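ABC transporter sugar binding protein (Xanthomonas axonopodis pv. citri, PDB 3UOR) probably binds maltose or related sugars in the periplasm as the solute-binding component of an ABC importer. Local coordinates at residues 114-126 with 339-351. Residues are numbered along the deposited sequence; the frame is centred on the assembly and turned at random.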
loop_
_atom_site.group_PDB
_atom_site.type_symbol
_atom_site.label_atom_id
_atom_site.label_comp_id
_atom_site.label_asym_id
_atom_site.label_seq_id
_atom_site.Cartn_x
_atom_site.Cartn_y
_atom_site.Cartn_z
ATOM N N LYS A 114 -26.582 -2.459 -4.017
ATOM C CA LYS A 114 -26.419 -3.858 -4.382
ATOM C C LYS A 114 -24.963 -4.107 -4.762
ATOM O O LYS A 114 -24.355 -5.093 -4.338
ATOM C CB LYS A 114 -27.318 -4.200 -5.571
ATOM C CG LYS A 114 -27.272 -5.666 -5.992
ATOM C CD LYS A 114 -27.995 -6.562 -4.983
ATOM C CE LYS A 114 -28.013 -8.027 -5.431
ATOM N NZ LYS A 114 -28.585 -8.215 -6.797
ATOM N N ILE A 115 -24.410 -3.192 -5.552
ATOM C CA ILE A 115 -23.089 -3.377 -6.133
ATOM C C ILE A 115 -21.981 -3.409 -5.069
ATOM O O ILE A 115 -21.130 -4.274 -5.080
ATOM C CB ILE A 115 -22.792 -2.309 -7.201
ATOM C CG1 ILE A 115 -23.508 -2.670 -8.512
ATOM C CG2 ILE A 115 -21.287 -2.198 -7.451
ATOM C CD1 ILE A 115 -23.867 -1.445 -9.338
ATOM N N VAL A 116 -22.040 -2.492 -4.122
ATOM C CA VAL A 116 -21.034 -2.402 -3.085
ATOM C C VAL A 116 -21.408 -3.188 -1.848
ATOM O O VAL A 116 -22.127 -2.707 -0.975
ATOM C CB VAL A 116 -20.797 -0.952 -2.699
ATOM C CG1 VAL A 116 -19.666 -0.855 -1.656
ATOM C CG2 VAL A 116 -20.473 -0.147 -3.945
ATOM N N ASP A 117 -20.866 -4.389 -1.757
ATOM C CA ASP A 117 -21.138 -5.287 -0.656
ATOM C C ASP A 117 -19.866 -5.422 0.192
ATOM O O ASP A 117 -18.882 -5.980 -0.266
ATOM C CB ASP A 117 -21.540 -6.634 -1.258
ATOM C CG ASP A 117 -21.599 -7.741 -0.241
ATOM O OD1 ASP A 117 -21.536 -7.453 0.976
ATOM O OD2 ASP A 117 -21.706 -8.914 -0.674
ATOM N N PRO A 118 -19.893 -4.921 1.440
ATOM C CA PRO A 118 -18.672 -4.883 2.248
ATOM C C PRO A 118 -18.079 -6.260 2.461
ATOM O O PRO A 118 -16.861 -6.380 2.562
ATOM C CB PRO A 118 -19.151 -4.315 3.580
ATOM C CG PRO A 118 -20.392 -3.533 3.225
ATOM C CD PRO A 118 -21.050 -4.359 2.161
ATOM N N ALA A 119 -18.914 -7.291 2.523
ATOM C CA ALA A 119 -18.395 -8.633 2.795
ATOM C C ALA A 119 -17.529 -9.147 1.644
ATOM O O ALA A 119 -16.783 -10.108 1.805
ATOM C CB ALA A 119 -19.550 -9.622 3.077
ATOM N N ASP A 120 -17.636 -8.521 0.476
ATOM C CA ASP A 120 -16.851 -8.969 -0.685
ATOM C C ASP A 120 -15.493 -8.255 -0.764
ATOM O O ASP A 120 -14.664 -8.580 -1.617
ATOM C CB ASP A 120 -17.643 -8.738 -1.971
ATOM C CG ASP A 120 -16.981 -9.342 -3.200
ATOM O OD1 ASP A 120 -16.862 -8.619 -4.224
ATOM O OD2 ASP A 120 -16.581 -10.525 -3.141
ATOM N N TYR A 121 -15.268 -7.282 0.126
ATOM C CA TYR A 121 -14.016 -6.520 0.127
ATOM C C TYR A 121 -12.997 -7.136 1.082
ATOM O O TYR A 121 -13.343 -7.608 2.165
ATOM C CB TYR A 121 -14.270 -5.057 0.530
ATOM C CG TYR A 121 -14.836 -4.213 -0.592
ATOM C CD1 TYR A 121 -14.045 -3.300 -1.259
ATOM C CD2 TYR A 121 -16.163 -4.347 -1.003
ATOM C CE1 TYR A 121 -14.550 -2.537 -2.289
ATOM C CE2 TYR A 121 -16.675 -3.577 -2.040
ATOM C CZ TYR A 121 -15.866 -2.675 -2.670
ATOM O OH TYR A 121 -16.344 -1.891 -3.695
ATOM N N PHE A 122 -11.735 -7.145 0.693
ATOM C CA PHE A 122 -10.730 -7.696 1.597
ATOM C C PHE A 122 -10.821 -6.941 2.926
ATOM O O PHE A 122 -10.925 -5.717 2.940
ATOM C CB PHE A 122 -9.342 -7.636 0.964
ATOM C CG PHE A 122 -9.253 -8.377 -0.346
ATOM C CD1 PHE A 122 -9.299 -9.761 -0.375
ATOM C CD2 PHE A 122 -9.131 -7.689 -1.544
ATOM C CE1 PHE A 122 -9.210 -10.460 -1.576
ATOM C CE2 PHE A 122 -9.050 -8.375 -2.751
ATOM C CZ PHE A 122 -9.107 -9.769 -2.767
ATOM N N PRO A 123 -10.847 -7.675 4.043
ATOM C CA PRO A 123 -11.194 -7.030 5.319
ATOM C C PRO A 123 -10.179 -5.959 5.737
ATOM O O PRO A 123 -10.598 -4.900 6.177
ATOM C CB PRO A 123 -11.237 -8.199 6.318
ATOM C CG PRO A 123 -10.422 -9.292 5.664
ATOM C CD PRO A 123 -10.646 -9.127 4.180
ATOM N N GLY A 124 -8.881 -6.220 5.583
ATOM C CA GLY A 124 -7.874 -5.229 5.901
ATOM C C GLY A 124 -8.006 -4.001 5.006
ATOM O O GLY A 124 -7.723 -2.887 5.421
ATOM N N VAL A 125 -8.450 -4.200 3.772
ATOM C CA VAL A 125 -8.672 -3.075 2.859
ATOM C C VAL A 125 -9.913 -2.251 3.250
ATOM O O VAL A 125 -9.866 -1.025 3.285
ATOM C CB VAL A 125 -8.796 -3.571 1.418
ATOM C CG1 VAL A 125 -9.142 -2.428 0.484
ATOM C CG2 VAL A 125 -7.481 -4.249 0.990
ATOM N N TRP A 126 -11.016 -2.920 3.568
ATOM C CA TRP A 126 -12.218 -2.217 4.027
ATOM C C TRP A 126 -11.884 -1.439 5.291
ATOM O O TRP A 126 -12.327 -0.320 5.495
ATOM C CB TRP A 126 -13.333 -3.214 4.354
ATOM C CG TRP A 126 -14.675 -2.547 4.503
ATOM C CD1 TRP A 126 -15.353 -2.310 5.663
ATOM C CD2 TRP A 126 -15.498 -2.030 3.449
ATOM N NE1 TRP A 126 -16.545 -1.685 5.394
ATOM C CE2 TRP A 126 -16.653 -1.494 4.043
ATOM C CE3 TRP A 126 -15.359 -1.958 2.059
ATOM C CZ2 TRP A 126 -17.673 -0.897 3.298
ATOM C CZ3 TRP A 126 -16.377 -1.364 1.316
ATOM C CH2 TRP A 126 -17.515 -0.845 1.938
ATOM N N ASP A 339 -3.463 -1.534 -11.224
ATOM C CA ASP A 339 -3.929 -1.311 -9.851
ATOM C C ASP A 339 -4.809 -2.448 -9.381
ATOM O O ASP A 339 -5.660 -2.933 -10.120
ATOM C CB ASP A 339 -4.660 0.027 -9.719
ATOM C CG ASP A 339 -3.720 1.215 -9.853
ATOM O OD1 ASP A 339 -2.509 1.002 -9.715
ATOM O OD2 ASP A 339 -4.174 2.345 -10.105
ATOM N N LEU A 340 -4.589 -2.889 -8.151
ATOM C CA LEU A 340 -5.226 -4.119 -7.690
ATOM C C LEU A 340 -6.665 -3.880 -7.258
ATOM O O LEU A 340 -6.957 -2.964 -6.499
ATOM C CB LEU A 340 -4.454 -4.736 -6.523
ATOM C CG LEU A 340 -2.947 -4.986 -6.669
ATOM C CD1 LEU A 340 -2.434 -5.462 -5.310
ATOM C CD2 LEU A 340 -2.695 -6.029 -7.756
ATOM N N PRO A 341 -7.573 -4.721 -7.737
ATOM C CA PRO A 341 -8.958 -4.601 -7.275
ATOM C C PRO A 341 -9.030 -4.850 -5.782
ATOM O O PRO A 341 -8.293 -5.692 -5.265
ATOM C CB PRO A 341 -9.666 -5.720 -8.029
ATOM C CG PRO A 341 -8.890 -5.837 -9.330
ATOM C CD PRO A 341 -7.437 -5.651 -8.866
ATOM N N PRO A 342 -9.928 -4.144 -5.092
ATOM C CA PRO A 342 -10.053 -4.295 -3.637
ATOM C C PRO A 342 -11.117 -5.296 -3.233
ATOM O O PRO A 342 -11.378 -5.387 -2.035
ATOM C CB PRO A 342 -10.494 -2.903 -3.187
ATOM C CG PRO A 342 -11.279 -2.385 -4.326
ATOM C CD PRO A 342 -10.654 -2.967 -5.591
ATOM N N ARG A 343 -11.716 -6.028 -4.179
ATOM C CA ARG A 343 -12.804 -6.965 -3.823
ATOM C C ARG A 343 -12.680 -8.348 -4.464
ATOM O O ARG A 343 -12.156 -8.478 -5.552
ATOM C CB ARG A 343 -14.196 -6.354 -4.106
ATOM C CG ARG A 343 -14.447 -5.931 -5.540
ATOM C CD ARG A 343 -15.810 -5.228 -5.709
ATOM N NE ARG A 343 -16.911 -6.011 -5.149
ATOM C CZ ARG A 343 -18.195 -5.662 -5.245
ATOM N NH1 ARG A 343 -18.544 -4.558 -5.906
ATOM N NH2 ARG A 343 -19.132 -6.413 -4.678
ATOM N N ARG A 344 -13.161 -9.376 -3.776
ATOM C CA ARG A 344 -12.948 -10.747 -4.224
ATOM C C ARG A 344 -13.590 -11.043 -5.549
ATOM O O ARG A 344 -13.054 -11.809 -6.342
ATOM C CB ARG A 344 -13.493 -11.741 -3.213
ATOM C CG ARG A 344 -12.827 -11.613 -1.910
ATOM C CD ARG A 344 -12.932 -12.872 -1.125
ATOM N NE ARG A 344 -12.371 -12.602 0.191
ATOM C CZ ARG A 344 -13.032 -11.956 1.137
ATOM N NH1 ARG A 344 -14.273 -11.538 0.904
ATOM N NH2 ARG A 344 -12.457 -11.731 2.309
ATOM N N SER A 345 -14.743 -10.448 -5.804
ATOM C CA SER A 345 -15.448 -10.844 -7.010
ATOM C C SER A 345 -14.737 -10.343 -8.268
ATOM O O SER A 345 -14.804 -10.977 -9.314
ATOM C CB SER A 345 -16.946 -10.489 -6.957
ATOM O OG SER A 345 -17.160 -9.099 -6.953
ATOM N N THR A 346 -14.028 -9.226 -8.172
ATOM C CA THR A 346 -13.253 -8.786 -9.326
ATOM C C THR A 346 -12.134 -9.778 -9.582
ATOM O O THR A 346 -11.776 -10.031 -10.722
ATOM C CB THR A 346 -12.643 -7.419 -9.120
ATOM O OG1 THR A 346 -13.671 -6.514 -8.731
ATOM C CG2 THR A 346 -12.025 -6.922 -10.418
ATOM N N TRP A 347 -11.600 -10.345 -8.501
ATOM C CA TRP A 347 -10.503 -11.302 -8.593
ATOM C C TRP A 347 -10.949 -12.631 -9.184
ATOM O O TRP A 347 -10.113 -13.409 -9.633
ATOM C CB TRP A 347 -9.839 -11.508 -7.225
ATOM C CG TRP A 347 -8.828 -10.398 -6.936
ATOM C CD1 TRP A 347 -9.070 -9.219 -6.305
ATOM C CD2 TRP A 347 -7.450 -10.364 -7.336
ATOM N NE1 TRP A 347 -7.925 -8.458 -6.259
ATOM C CE2 TRP A 347 -6.918 -9.137 -6.898
ATOM C CE3 TRP A 347 -6.613 -11.258 -8.015
ATOM C CZ2 TRP A 347 -5.585 -8.786 -7.103
ATOM C CZ3 TRP A 347 -5.290 -10.906 -8.224
ATOM C CH2 TRP A 347 -4.788 -9.676 -7.764
ATOM N N LYS A 348 -12.261 -12.884 -9.192
ATOM C CA LYS A 348 -12.780 -14.135 -9.755
ATOM C C LYS A 348 -12.963 -14.052 -11.268
ATOM O O LYS A 348 -13.079 -15.068 -11.933
ATOM C CB LYS A 348 -14.091 -14.553 -9.080
ATOM C CG LYS A 348 -13.934 -14.974 -7.613
ATOM C CD LYS A 348 -15.292 -15.116 -6.946
ATOM C CE LYS A 348 -15.217 -14.813 -5.447
ATOM N NZ LYS A 348 -16.367 -13.954 -4.979
ATOM N N LEU A 349 -13.005 -12.835 -11.808
ATOM C CA LEU A 349 -13.113 -12.651 -13.258
ATOM C C LEU A 349 -11.908 -13.262 -13.967
ATOM O O LEU A 349 -10.770 -13.139 -13.506
ATOM C CB LEU A 349 -13.267 -11.166 -13.609
ATOM C CG LEU A 349 -14.555 -10.539 -13.076
ATOM C CD1 LEU A 349 -14.573 -9.052 -13.315
ATOM C CD2 LEU A 349 -15.791 -11.208 -13.750
ATOM N N PRO A 350 -12.150 -13.945 -15.090
ATOM C CA PRO A 350 -11.055 -14.653 -15.765
ATOM C C PRO A 350 -9.836 -13.765 -16.073
ATOM O O PRO A 350 -8.702 -14.220 -15.958
ATOM C CB PRO A 350 -11.718 -15.170 -17.047
ATOM C CG PRO A 350 -13.175 -15.342 -16.661
ATOM C CD PRO A 350 -13.457 -14.191 -15.726
ATOM N N SER A 351 -10.082 -12.521 -16.462
ATOM C CA SER A 351 -9.041 -11.519 -16.641
ATOM C C SER A 351 -7.972 -11.561 -15.512
ATOM O O SER A 351 -6.767 -11.523 -15.769
ATOM C CB SER A 351 -9.736 -10.144 -16.697
ATOM O OG SER A 351 -8.831 -9.059 -16.844
HETATM O O HOH W 1 -22.372 -7.050 -5.168
HETATM O O HOH W 2 -20.572 -9.274 -3.909
HETATM O O HOH W 3 -16.410 -12.399 -1.172
#
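Tyr121 and Arg343 face each other through a single beta bridge, CA to CA 4.2 Å: Arg344 N donates to Asp120 O at 2.7 Å, and Phe122 N reaches Pro342 O at 3.3 Å. Proline, with no N-H to give, can still lend its carbonyl here. Asp120 OD1 accepts three hydrogen bonds, and a weak fourth from Arg343 NH2. Arg343 NE comes in on the anti lone pair at 2.8 Å as a salt bridge, while Ser345 N uses the syn lone pair and Ser345 OG arrives from that same side, somewhat out of plane. With OG between the backbone N and the carbonyl carbon (chi1 67°), Ser345 turns its hydroxyl to the same oxygen that its N-H reaches. Bent at chi3 (-52°), Arg343 grips Ile115 O end-on, Arg343 NH1 at 2.7 Å from above the carbonyl plane and Arg343 NH2 at 3.0 Å; NH1 also bonds Ser325 O. Five N-H groups in one plane suit arginine to tying carboxylate and carbonyls together. Arg343 CB lies over the centre of the Tyr121 ring in a CH-pi contact; the opposite face carries Trp126. Arg344 runs extended past Asp120, giving NH1 to Ala119 O in the carbonyl plane, while NE is salt-bridged to Glu366. Phe122 turns its edge toward the Trp347 five-membered ring's face in an offset edge-to-face pair, planes 70° apart, and Trp347 NE1 is anchored on Pro341 O. With Phe122 as N-cap, the contact joins the start of helix 123-127 to loop 339-343 and the weakly bonded helix 344-348 through an isolated beta bridge, reinforced by the Asp120-Arg343 salt bridge, within the alpha/beta fold of a periplasmic binding protein.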